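PDB 1Q40: mRNA export factor MEX67 from Candida albicans, which probably helps carry mRNA out of the nucleus, this NTF2-like middle domain pairing with a second, different protein chain. Local coordinates for residues F20-Y24 with R185-V189; S13-A17 with S122-Y126; T68-Y73 with L205-Y209; Q44-Q48 with S103-L107. All blocks are in the same frame, centred on the assembly; numbering follows the deposited sequence.

Contact 1. Residues F20-Y24 with R185-V189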
loop_
_atom_site.group_PDB
_atom_site.type_symbol
_atom_site.label_atom_id
_atom_site.label_comp_id
_atom_site.label_asym_id
_atom_site.label_seq_id
_atom_site.Cartn_x
_atom_site.Cartn_y
_atom_site.Cartn_z
ATOM N N PHE B 20 11.586 -6.618 15.342
ATOM C CA PHE B 20 10.637 -7.555 14.743
ATOM C C PHE B 20 11.003 -7.788 13.283
ATOM O O PHE B 20 11.128 -8.926 12.857
ATOM C CB PHE B 20 9.197 -7.037 14.852
ATOM C CG PHE B 20 8.186 -7.886 14.122
ATOM C CD1 PHE B 20 7.618 -8.995 14.735
ATOM C CD2 PHE B 20 7.812 -7.580 12.819
ATOM C CE1 PHE B 20 6.691 -9.784 14.062
ATOM C CE2 PHE B 20 6.892 -8.370 12.138
ATOM C CZ PHE B 20 6.328 -9.471 12.766
ATOM N N ILE B 21 11.196 -6.698 12.543
ATOM C CA ILE B 21 11.493 -6.746 11.111
ATOM C C ILE B 21 12.850 -7.396 10.824
ATOM O O ILE B 21 12.990 -8.132 9.847
ATOM C CB ILE B 21 11.427 -5.312 10.501
ATOM C CG1 ILE B 21 9.974 -4.804 10.445
ATOM C CG2 ILE B 21 12.075 -5.256 9.112
ATOM C CD1 ILE B 21 9.056 -5.534 9.438
ATOM N N ALA B 22 13.835 -7.123 11.680
ATOM C CA ALA B 22 15.188 -7.671 11.537
ATOM C C ALA B 22 15.196 -9.196 11.680
ATOM O O ALA B 22 15.793 -9.895 10.864
ATOM C CB ALA B 22 16.131 -7.038 12.561
ATOM N N ASN B 23 14.527 -9.699 12.713
ATOM C CA ASN B 23 14.400 -11.136 12.928
ATOM C C ASN B 23 13.503 -11.789 11.886
ATOM O O ASN B 23 13.800 -12.889 11.425
ATOM C CB ASN B 23 13.851 -11.436 14.325
ATOM C CG ASN B 23 13.641 -12.930 14.559
ATOM O OD1 ASN B 23 12.522 -13.378 14.837
ATOM N ND2 ASN B 23 14.713 -13.711 14.418
ATOM N N TYR B 24 12.411 -11.108 11.522
ATOM C CA TYR B 24 11.467 -11.626 10.533
ATOM C C TYR B 24 12.182 -11.908 9.221
ATOM O O TYR B 24 12.063 -12.995 8.672
ATOM C CB TYR B 24 10.292 -10.658 10.275
ATOM C CG TYR B 24 9.145 -11.355 9.561
ATOM C CD1 TYR B 24 8.030 -11.803 10.268
ATOM C CD2 TYR B 24 9.200 -11.608 8.184
ATOM C CE1 TYR B 24 6.996 -12.467 9.632
ATOM C CE2 TYR B 24 8.167 -12.282 7.539
ATOM C CZ TYR B 24 7.071 -12.707 8.271
ATOM O OH TYR B 24 6.054 -13.380 7.647
ATOM N N ARG B 185 5.129 -4.396 2.619
ATOM C CA ARG B 185 4.553 -5.413 3.470
ATOM C C ARG B 185 4.049 -4.795 4.773
ATOM O O ARG B 185 4.790 -4.082 5.445
ATOM C CB ARG B 185 5.592 -6.486 3.773
ATOM C CG ARG B 185 4.991 -7.777 4.300
ATOM C CD ARG B 185 5.970 -8.950 4.321
ATOM N NE ARG B 185 5.278 -10.177 4.694
ATOM C CZ ARG B 185 5.776 -11.401 4.577
ATOM N NH1 ARG B 185 5.049 -12.439 4.963
ATOM N NH2 ARG B 185 6.979 -11.602 4.076
ATOM N N THR B 186 2.806 -5.108 5.125
ATOM C CA THR B 186 2.124 -4.559 6.296
ATOM C C THR B 186 1.759 -5.673 7.271
ATOM O O THR B 186 1.114 -6.647 6.897
ATOM C CB THR B 186 0.849 -3.810 5.853
ATOM O OG1 THR B 186 1.213 -2.675 5.070
ATOM C CG2 THR B 186 0.099 -3.201 7.043
ATOM N N PHE B 187 2.184 -5.508 8.521
ATOM C CA PHE B 187 1.869 -6.410 9.615
ATOM C C PHE B 187 0.982 -5.673 10.639
ATOM O O PHE B 187 1.260 -4.529 10.982
ATOM C CB PHE B 187 3.150 -6.843 10.338
ATOM C CG PHE B 187 4.174 -7.527 9.462
ATOM C CD1 PHE B 187 4.189 -8.906 9.340
ATOM C CD2 PHE B 187 5.155 -6.790 8.811
ATOM C CE1 PHE B 187 5.147 -9.549 8.563
ATOM C CE2 PHE B 187 6.121 -7.416 8.026
ATOM C CZ PHE B 187 6.119 -8.801 7.910
ATOM N N VAL B 188 -0.076 -6.318 11.120
ATOM C CA VAL B 188 -0.725 -5.903 12.363
ATOM C C VAL B 188 -0.248 -6.884 13.428
ATOM O O VAL B 188 -0.520 -8.077 13.333
ATOM C CB VAL B 188 -2.262 -5.942 12.266
ATOM C CG1 VAL B 188 -2.901 -5.534 13.594
ATOM C CG2 VAL B 188 -2.747 -5.045 11.150
ATOM N N VAL B 189 0.488 -6.386 14.419
ATOM C CA VAL B 189 1.060 -7.218 15.477
ATOM C C VAL B 189 0.350 -6.930 16.808
ATOM O O VAL B 189 0.170 -5.773 17.179
ATOM C CB VAL B 189 2.578 -6.969 15.622
ATOM C CG1 VAL B 189 3.214 -7.998 16.560
ATOM C CG2 VAL B 189 3.262 -6.992 14.250
#
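Arg185 NH1 is held in a salt bridge by Asp202 and lies beside Tyr24 OH, which is itself hydrogen-bonded to Tyr39 OH. The 3.0 Å approach of Tyr24 OH to Arg185 NH1 is packing only, its angle being too poor for a hydrogen bond. The guanidinium lies with one face against the CE2 side of the tyrosine ring, and the two planes stand 74° apart. Arg185 can reach this position because its chain is extended from CG to NE. Phe187, two residues along the strand, carries the main apolar load, as a single ring engaged in two edge-to-face pairs. Phe20 directs its edge at one face of Phe187, with CE2 poised over the ring centre and the centroids 5.2 Å apart. Phe187 in turn sends its own CE1 edge onto the face of Tyr24, where Tyr24 CE1 is only 3.6 Å from Phe187 CE1. Phe20 and Tyr24 are one helical turn apart, each with its ring swung away from its own amide nitrogen (chi1 174° and -164°), which directs both rings at Phe187. Ile21 CD1 adds a methyl 3.8 Å from Phe187 CE2, and Val189 CG2 lies over a face of the Phe20 ring. The result is an aromatic cluster by which the long helix of this NTF2-like domain packs on its sheet: helix 14-29 lies across strand 181-190 on the concave face of the sheet, with Ile136 of strand 134-146 and Val199 of strand 198-208 touching the cluster, while Thr186 and Val188 pack against the partner protein.

Contact 2. Residues S13-A17 with S122-Y126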
loop_
_atom_site.group_PDB
_atom_site.type_symbol
_atom_site.label_atom_id
_atom_site.label_comp_id
_atom_site.label_asym_id
_atom_site.label_seq_id
_atom_site.Cartn_x
_atom_site.Cartn_y
_atom_site.Cartn_z
ATOM N N SER B 13 8.575 1.454 20.783
ATOM C CA SER B 13 7.708 0.986 19.658
ATOM C C SER B 13 8.472 1.004 18.332
ATOM O O SER B 13 8.369 0.070 17.545
ATOM C CB SER B 13 6.434 1.839 19.575
ATOM O OG SER B 13 5.993 2.003 18.237
ATOM N N ARG B 14 9.233 2.071 18.100
ATOM C CA ARG B 14 10.088 2.187 16.918
ATOM C C ARG B 14 11.258 1.197 16.967
ATOM O O ARG B 14 11.723 0.734 15.925
ATOM C CB ARG B 14 10.612 3.623 16.786
ATOM C CG ARG B 14 11.353 3.945 15.477
ATOM C CD ARG B 14 10.475 4.043 14.239
ATOM N NE ARG B 14 9.438 5.073 14.357
ATOM C CZ ARG B 14 8.662 5.493 13.353
ATOM N NH1 ARG B 14 8.794 4.990 12.126
ATOM N NH2 ARG B 14 7.746 6.430 13.575
ATOM N N ASN B 15 11.730 0.887 18.174
ATOM C CA ASN B 15 12.788 -0.108 18.366
ATOM C C ASN B 15 12.242 -1.538 18.411
ATOM O O ASN B 15 12.917 -2.474 17.988
ATOM C CB ASN B 15 13.587 0.185 19.646
ATOM C CG ASN B 15 14.886 0.916 19.368
ATOM O OD1 ASN B 15 15.971 0.349 19.494
ATOM N ND2 ASN B 15 14.781 2.183 18.982
ATOM N N LEU B 16 11.029 -1.698 18.936
ATOM C CA LEU B 16 10.349 -2.995 18.973
ATOM C C LEU B 16 9.941 -3.476 17.570
ATOM O O LEU B 16 9.769 -4.673 17.345
ATOM C CB LEU B 16 9.109 -2.908 19.869
ATOM C CG LEU B 16 8.415 -4.223 20.238
ATOM C CD1 LEU B 16 8.160 -4.305 21.745
ATOM C CD2 LEU B 16 7.113 -4.396 19.466
ATOM N N ALA B 17 9.787 -2.531 16.643
ATOM C CA ALA B 17 9.415 -2.821 15.262
ATOM C C ALA B 17 10.652 -3.083 14.415
ATOM O O ALA B 17 10.622 -3.907 13.509
ATOM C CB ALA B 17 8.624 -1.667 14.684
ATOM N N SER B 122 12.395 1.660 3.733
ATOM C CA SER B 122 11.696 2.626 4.578
ATOM C C SER B 122 10.587 1.918 5.349
ATOM O O SER B 122 10.100 0.862 4.938
ATOM C CB SER B 122 11.145 3.804 3.765
ATOM O OG SER B 122 10.130 3.411 2.855
HETATM N N MSE B 123 10.199 2.508 6.472
HETATM C CA MSE B 123 9.267 1.879 7.398
HETATM C C MSE B 123 8.446 2.927 8.140
HETATM O O MSE B 123 8.977 3.964 8.517
HETATM C CB MSE B 123 10.062 1.041 8.402
HETATM C CG MSE B 123 9.242 0.079 9.270
HETATM SE SE MSE B 123 10.353 -0.879 10.612
HETATM C CE MSE B 123 12.012 -0.904 9.691
ATOM N N GLU B 124 7.158 2.645 8.334
ATOM C CA GLU B 124 6.303 3.387 9.262
ATOM C C GLU B 124 5.812 2.438 10.351
ATOM O O GLU B 124 5.524 1.278 10.081
ATOM C CB GLU B 124 5.095 3.979 8.538
ATOM C CG GLU B 124 5.439 4.865 7.355
ATOM C CD GLU B 124 5.646 4.096 6.057
ATOM O OE1 GLU B 124 6.745 4.190 5.494
ATOM O OE2 GLU B 124 4.712 3.401 5.592
ATOM N N VAL B 125 5.723 2.933 11.583
ATOM C CA VAL B 125 5.167 2.164 12.695
ATOM C C VAL B 125 4.291 3.071 13.567
ATOM O O VAL B 125 4.704 4.161 13.959
ATOM C CB VAL B 125 6.279 1.448 13.525
ATOM C CG1 VAL B 125 7.404 2.390 13.870
ATOM C CG2 VAL B 125 5.708 0.815 14.800
ATOM N N TYR B 126 3.074 2.612 13.839
ATOM C CA TYR B 126 2.091 3.393 14.574
ATOM C C TYR B 126 1.047 2.483 15.229
ATOM O O TYR B 126 1.020 1.287 14.981
ATOM C CB TYR B 126 1.421 4.415 13.640
ATOM C CG TYR B 126 0.887 3.839 12.327
ATOM C CD1 TYR B 126 -0.473 3.616 12.152
ATOM C CD2 TYR B 126 1.742 3.530 11.267
ATOM C CE1 TYR B 126 -0.978 3.095 10.958
ATOM C CE2 TYR B 126 1.246 3.000 10.057
ATOM C CZ TYR B 126 -0.119 2.791 9.918
ATOM O OH TYR B 126 -0.632 2.286 8.750
#
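Val125 CG1 presses onto one face of the Arg14 guanidinium, 3.4 Å from Arg14 CZ, and the conformations of both residues explain how. The arginine starts with CG pointing away from its own amide nitrogen, then folds at chi2 (72°) and chi3 (59°), which curls the chain round the valine methyl instead of stretching it into solvent. Arg14 CD lies 3.5 Å from the same CG1, so the aliphatic part and the charged end share one methyl. The guanidinium is turned so that Met123 O sits near its plane, at the edge, but Arg14 NH1 remains 3.8 Å from that oxygen, too far for a bond. Val125 takes the crowded position, with CG1 between the backbone N and the carbonyl carbon (chi1 48°). Its branches thereby divide the work: CG1 serves Arg14, while CG2 meets Ala17 CB at 3.8 Å and Ser13 OG at 3.6 Å. Met123 (a selenomethionine) approaches Ala17 more loosely, its SE 4.5 Å from Ala17 CB. Strand alternation sends Glu124 to the other side of the sheet, where it bonds His139 and a basic side chain of the partner protein. Thus the first turn of helix 14-29 lies on strand 122-127 by dispersion, a flat cation on one valine methyl and an alanine on the other. This apolar packing buries Val125 N without a hydrogen-bond partner in the model, probably at some energetic cost.

Contact 3. Residues T68-Y73 with L205-Y209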
loop_
_atom_site.group_PDB
_atom_site.type_symbol
_atom_site.label_atom_id
_atom_site.label_comp_id
_atom_site.label_asym_id
_atom_site.label_seq_id
_atom_site.Cartn_x
_atom_site.Cartn_y
_atom_site.Cartn_z
ATOM N N THR B 68 9.030 -7.171 -16.302
ATOM C CA THR B 68 9.200 -8.149 -15.231
ATOM C C THR B 68 8.305 -9.351 -15.466
ATOM O O THR B 68 7.116 -9.196 -15.750
ATOM C CB THR B 68 8.802 -7.510 -13.879
ATOM O OG1 THR B 68 9.577 -6.327 -13.639
ATOM C CG2 THR B 68 9.140 -8.429 -12.715
ATOM N N ASP B 69 8.874 -10.544 -15.331
ATOM C CA ASP B 69 8.104 -11.781 -15.357
ATOM C C ASP B 69 7.612 -12.127 -13.943
ATOM O O ASP B 69 8.403 -12.486 -13.066
ATOM C CB ASP B 69 8.944 -12.919 -15.948
ATOM C CG ASP B 69 8.113 -14.142 -16.305
ATOM O OD1 ASP B 69 8.288 -14.701 -17.428
ATOM O OD2 ASP B 69 7.270 -14.628 -15.527
ATOM N N PHE B 70 6.304 -12.013 -13.728
ATOM C CA PHE B 70 5.689 -12.324 -12.431
ATOM C C PHE B 70 5.124 -13.759 -12.330
ATOM O O PHE B 70 4.278 -14.022 -11.474
ATOM C CB PHE B 70 4.566 -11.327 -12.136
ATOM C CG PHE B 70 5.042 -9.924 -11.891
ATOM C CD1 PHE B 70 4.947 -8.955 -12.885
ATOM C CD2 PHE B 70 5.551 -9.564 -10.657
ATOM C CE1 PHE B 70 5.372 -7.646 -12.642
ATOM C CE2 PHE B 70 5.984 -8.266 -10.403
ATOM C CZ PHE B 70 5.894 -7.298 -11.397
ATOM N N GLY B 71 5.592 -14.665 -13.195
ATOM C CA GLY B 71 5.111 -16.042 -13.271
ATOM C C GLY B 71 4.937 -16.848 -11.989
ATOM O O GLY B 71 3.983 -17.603 -11.873
ATOM N N TYR B 72 5.839 -16.703 -11.021
ATOM C CA TYR B 72 5.708 -17.429 -9.746
ATOM C C TYR B 72 4.620 -16.872 -8.813
ATOM O O TYR B 72 4.165 -17.562 -7.903
ATOM C CB TYR B 72 7.045 -17.443 -8.995
ATOM C CG TYR B 72 8.029 -18.490 -9.488
ATOM C CD1 TYR B 72 9.333 -18.147 -9.831
ATOM C CD2 TYR B 72 7.647 -19.821 -9.612
ATOM C CE1 TYR B 72 10.236 -19.110 -10.296
ATOM C CE2 TYR B 72 8.533 -20.788 -10.076
ATOM C CZ TYR B 72 9.826 -20.428 -10.407
ATOM O OH TYR B 72 10.687 -21.400 -10.848
ATOM N N TYR B 73 4.210 -15.630 -9.056
ATOM C CA TYR B 73 3.326 -14.873 -8.178
ATOM C C TYR B 73 1.873 -14.762 -8.646
ATOM O O TYR B 73 0.965 -14.558 -7.828
ATOM C CB TYR B 73 3.866 -13.458 -8.071
ATOM C CG TYR B 73 5.242 -13.356 -7.465
ATOM C CD1 TYR B 73 5.398 -13.210 -6.095
ATOM C CD2 TYR B 73 6.379 -13.399 -8.253
ATOM C CE1 TYR B 73 6.651 -13.117 -5.513
ATOM C CE2 TYR B 73 7.666 -13.292 -7.676
ATOM C CZ TYR B 73 7.786 -13.137 -6.311
ATOM O OH TYR B 73 9.018 -13.036 -5.699
ATOM N N LEU B 205 2.764 -6.915 -0.946
ATOM C CA LEU B 205 2.561 -6.401 -2.286
ATOM C C LEU B 205 3.868 -6.518 -3.070
ATOM O O LEU B 205 4.909 -6.048 -2.614
ATOM C CB LEU B 205 2.096 -4.944 -2.246
ATOM C CG LEU B 205 1.641 -4.370 -3.608
ATOM C CD1 LEU B 205 0.514 -3.397 -3.423
ATOM C CD2 LEU B 205 2.774 -3.660 -4.356
ATOM N N ILE B 206 3.785 -7.134 -4.248
ATOM C CA ILE B 206 4.928 -7.390 -5.132
ATOM C C ILE B 206 4.772 -6.545 -6.395
ATOM O O ILE B 206 3.698 -6.522 -7.000
ATOM C CB ILE B 206 4.963 -8.891 -5.500
ATOM C CG1 ILE B 206 5.093 -9.761 -4.236
ATOM C CG2 ILE B 206 6.093 -9.194 -6.489
ATOM C CD1 ILE B 206 6.421 -9.589 -3.480
ATOM N N ARG B 207 5.843 -5.852 -6.777
ATOM C CA ARG B 207 5.846 -4.913 -7.894
ATOM C C ARG B 207 7.238 -4.850 -8.572
ATOM O O ARG B 207 8.230 -5.404 -8.051
ATOM C CB ARG B 207 5.369 -3.522 -7.431
ATOM C CG ARG B 207 6.097 -2.965 -6.212
ATOM C CD ARG B 207 5.544 -1.649 -5.698
ATOM N NE ARG B 207 6.207 -1.212 -4.474
ATOM C CZ ARG B 207 7.295 -0.445 -4.434
ATOM N NH1 ARG B 207 7.812 -0.107 -3.261
ATOM N NH2 ARG B 207 7.878 -0.024 -5.554
ATOM N N PRO B 208 7.313 -4.244 -9.759
ATOM C CA PRO B 208 8.592 -4.174 -10.473
ATOM C C PRO B 208 9.670 -3.482 -9.633
ATOM O O PRO B 208 9.395 -2.532 -8.891
ATOM C CB PRO B 208 8.254 -3.372 -11.729
ATOM C CG PRO B 208 6.777 -3.599 -11.930
ATOM C CD PRO B 208 6.222 -3.623 -10.535
ATOM N N TYR B 209 10.880 -4.006 -9.717
ATOM C CA TYR B 209 12.026 -3.423 -9.042
ATOM C C TYR B 209 12.264 -2.009 -9.533
ATOM O O TYR B 209 12.204 -1.740 -10.745
ATOM C CB TYR B 209 13.269 -4.255 -9.319
ATOM C CG TYR B 209 14.539 -3.644 -8.786
ATOM C CD1 TYR B 209 14.684 -3.365 -7.430
ATOM C CD2 TYR B 209 15.593 -3.329 -9.644
ATOM C CE1 TYR B 209 15.856 -2.803 -6.936
ATOM C CE2 TYR B 209 16.774 -2.766 -9.160
ATOM C CZ TYR B 209 16.895 -2.505 -7.806
ATOM O OH TYR B 209 18.057 -1.957 -7.316
HETATM O O HOH W 1 11.430 -6.019 -11.724
#
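Ile206 meets two aromatic rings in different ways. Its CG2 methyl stands over the face of Tyr73, 4.1 Å from the centroid and 12° off the ring normal, a clear CH-pi contact. The same methyl meets Phe70 at the ring's edge, 4.0 Å from CE2. Phe70 points this edge at the strand, with Arg207 C and Pro208 N near the ring plane and CZ 3.8 Å from Pro208 CD; the proline side chain crosses it at about a right angle. Thr68 CG2 lies over one Phe70 face. A shared first torsion (chi1 -68° and -62°) sends both rings toward the strand, Phe70 edge-on and Tyr73 face-on to Ile206. An Asx turn at Asp69-Gly71 brackets Phe70: Gly71 N donates to Asp69 OD2 at 2.9 Å. At the outer end a water joins the two segments, bonding Thr68 OG1 at 2.7 Å and accepting from Tyr209 N. Tyr73 OH hydrogen-bonds to Glu144 of strand 134-146, while Arg207 faces the other way, to Asp184. An irregular loop is therefore fastened to the end of strand 198-208 of the NTF2-like sheet mostly by aromatic and aliphatic carbon, with direct polar linkage replaced by a single water.

Contact 4. Residues Q44-Q48 with S103-L107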
loop_
_atom_site.group_PDB
_atom_site.type_symbol
_atom_site.label_atom_id
_atom_site.label_comp_id
_atom_site.label_asym_id
_atom_site.label_seq_id
_atom_site.Cartn_x
_atom_site.Cartn_y
_atom_site.Cartn_z
ATOM N N GLN B 44 -4.267 -13.914 9.294
ATOM C CA GLN B 44 -4.507 -13.813 7.855
ATOM C C GLN B 44 -3.263 -13.331 7.085
ATOM O O GLN B 44 -2.537 -12.415 7.519
ATOM C CB GLN B 44 -5.694 -12.886 7.566
ATOM C CG GLN B 44 -7.007 -13.359 8.149
ATOM C CD GLN B 44 -8.142 -12.380 7.901
ATOM O OE1 GLN B 44 -8.751 -12.382 6.832
ATOM N NE2 GLN B 44 -8.433 -11.549 8.890
ATOM N N PHE B 45 -3.021 -13.989 5.954
ATOM C CA PHE B 45 -2.006 -13.591 4.995
ATOM C C PHE B 45 -2.547 -13.623 3.579
ATOM O O PHE B 45 -3.202 -14.579 3.178
ATOM C CB PHE B 45 -0.800 -14.524 5.042
ATOM C CG PHE B 45 0.230 -14.222 3.989
ATOM C CD1 PHE B 45 1.063 -13.121 4.118
ATOM C CD2 PHE B 45 0.371 -15.046 2.867
ATOM C CE1 PHE B 45 2.022 -12.827 3.140
ATOM C CE2 PHE B 45 1.319 -14.750 1.888
ATOM C CZ PHE B 45 2.139 -13.643 2.027
ATOM N N SER B 46 -2.245 -12.586 2.809
ATOM C CA SER B 46 -2.374 -12.671 1.365
ATOM C C SER B 46 -1.314 -11.825 0.671
ATOM O O SER B 46 -0.726 -10.903 1.261
ATOM C CB SER B 46 -3.788 -12.304 0.905
ATOM O OG SER B 46 -4.258 -11.109 1.507
HETATM N N MSE B 47 -1.035 -12.200 -0.573
HETATM C CA MSE B 47 -0.058 -11.531 -1.416
HETATM C C MSE B 47 -0.753 -11.022 -2.684
HETATM O O MSE B 47 -1.605 -11.712 -3.258
HETATM C CB MSE B 47 1.088 -12.496 -1.765
HETATM C CG MSE B 47 2.164 -11.916 -2.681
HETATM SE SE MSE B 47 1.732 -12.135 -4.589
HETATM C CE MSE B 47 1.405 -14.014 -4.629
ATOM N N GLN B 48 -0.396 -9.807 -3.096
ATOM C CA GLN B 48 -0.965 -9.167 -4.296
ATOM C C GLN B 48 0.160 -8.683 -5.219
ATOM O O GLN B 48 1.180 -8.188 -4.749
ATOM C CB GLN B 48 -1.907 -8.004 -3.872
ATOM C CG GLN B 48 -1.247 -6.903 -2.996
ATOM C CD GLN B 48 -2.218 -5.798 -2.534
ATOM O OE1 GLN B 48 -2.947 -5.222 -3.342
ATOM N NE2 GLN B 48 -2.209 -5.505 -1.239
ATOM N N SER B 103 1.318 -20.913 1.653
ATOM C CA SER B 103 1.520 -19.730 0.811
ATOM C C SER B 103 2.989 -19.313 0.800
ATOM O O SER B 103 3.526 -18.969 -0.245
ATOM C CB SER B 103 0.678 -18.542 1.280
ATOM O OG SER B 103 -0.691 -18.818 1.147
ATOM N N PHE B 104 3.621 -19.343 1.967
ATOM C CA PHE B 104 5.026 -18.963 2.105
ATOM C C PHE B 104 5.937 -19.880 1.285
ATOM O O PHE B 104 6.934 -19.421 0.734
ATOM C CB PHE B 104 5.473 -18.993 3.575
ATOM C CG PHE B 104 4.904 -17.879 4.456
ATOM C CD1 PHE B 104 4.125 -16.838 3.946
ATOM C CD2 PHE B 104 5.157 -17.899 5.829
ATOM C CE1 PHE B 104 3.622 -15.835 4.797
ATOM C CE2 PHE B 104 4.657 -16.903 6.672
ATOM C CZ PHE B 104 3.887 -15.864 6.152
ATOM N N GLN B 105 5.602 -21.167 1.206
ATOM C CA GLN B 105 6.393 -22.132 0.431
ATOM C C GLN B 105 6.342 -21.887 -1.074
ATOM O O GLN B 105 7.222 -22.343 -1.796
ATOM C CB GLN B 105 5.911 -23.566 0.684
ATOM C CG GLN B 105 6.146 -24.087 2.076
ATOM C CD GLN B 105 5.688 -25.529 2.229
ATOM O OE1 GLN B 105 4.491 -25.818 2.143
ATOM N NE2 GLN B 105 6.640 -26.439 2.439
ATOM N N GLN B 106 5.300 -21.194 -1.539
ATOM C CA GLN B 106 5.098 -20.912 -2.961
ATOM C C GLN B 106 5.643 -19.557 -3.424
ATOM O O GLN B 106 5.472 -19.173 -4.582
ATOM C CB GLN B 106 3.610 -20.991 -3.300
ATOM C CG GLN B 106 2.995 -22.365 -3.067
ATOM C CD GLN B 106 1.494 -22.341 -3.234
ATOM O OE1 GLN B 106 0.991 -22.145 -4.338
ATOM N NE2 GLN B 106 0.778 -22.496 -2.138
ATOM N N LEU B 107 6.289 -18.832 -2.526
ATOM C CA LEU B 107 6.948 -17.585 -2.876
ATOM C C LEU B 107 8.450 -17.870 -3.102
ATOM O O LEU B 107 9.064 -18.623 -2.340
ATOM C CB LEU B 107 6.737 -16.541 -1.775
ATOM C CG LEU B 107 5.290 -16.026 -1.647
ATOM C CD1 LEU B 107 5.078 -15.278 -0.347
ATOM C CD2 LEU B 107 4.917 -15.147 -2.813
#
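Phe45 extends its ring from the strand with CG anti to the backbone N (chi1 175°), while Phe104 leaves the helix with CG beside its backbone N (chi1 -71°). These torsions bring the two rings together in the NTF2-like fold, where helices cover the concave face of a strongly bent sheet. Strand 44-49 supplies the sheet side; the last turn of helix 96-105 and the loop after it supply the other. The phenylalanines form a T-shaped pair, centroids 4.9 Å apart and planes at 80°, with Phe104 giving the edge and Phe45 the face. Ser103 CB closes in near the plane of the Phe45 ring, 3.9 Å from CD2, and its OG hydrogen-bonds to Ser94. Leu107 branches to two neighbours: CD1 lies 4.1 Å from Phe45 CZ, whereas CD2 meets the methyl of Met47 (a selenomethionine), whose chain, bent at chi2 and chi3, carries CE to Leu107. Phe104 also packs edge-to-face with Trp28 of helix 14-29, and both Phe104 O and Leu107 O accept from Arg32, which ties down the helix end. On the strand's other side Ser46 OG bonds to side chains of the partner protein. The precision of the T shows in one atom: Phe104 CE1 sits 3.6 Å above the Phe45 plane over its centre, between 3.8 and 3.9 Å from all six ring carbons.

In the fold
The four contacts line one bent sheet, whose other side meets the partner protein. Contacts 1 and 2 share helix 14-29, their centres 9 Å apart, and touch through Ile21 and Met123. Contact 4, its centre about 15 Å from that of contact 1, joins it where Arg185 packs on Phe45 and Phe104. Contacts 3 and 4, centres 13 Å apart, use neighbouring strands, 198-208 and 44-49, which are probably hydrogen-bonded at Ile206 N and Gln48 O. Contacts 2 and 3 lie farthest apart, centres about 26 Å apart, on opposite sides of the chain's centre. Along the chain the segments of contacts 1 and 2 alternate with those of contact 3, while both segments of contact 4 fall between those of contact 1, so distant sequence is interlocked in one domain.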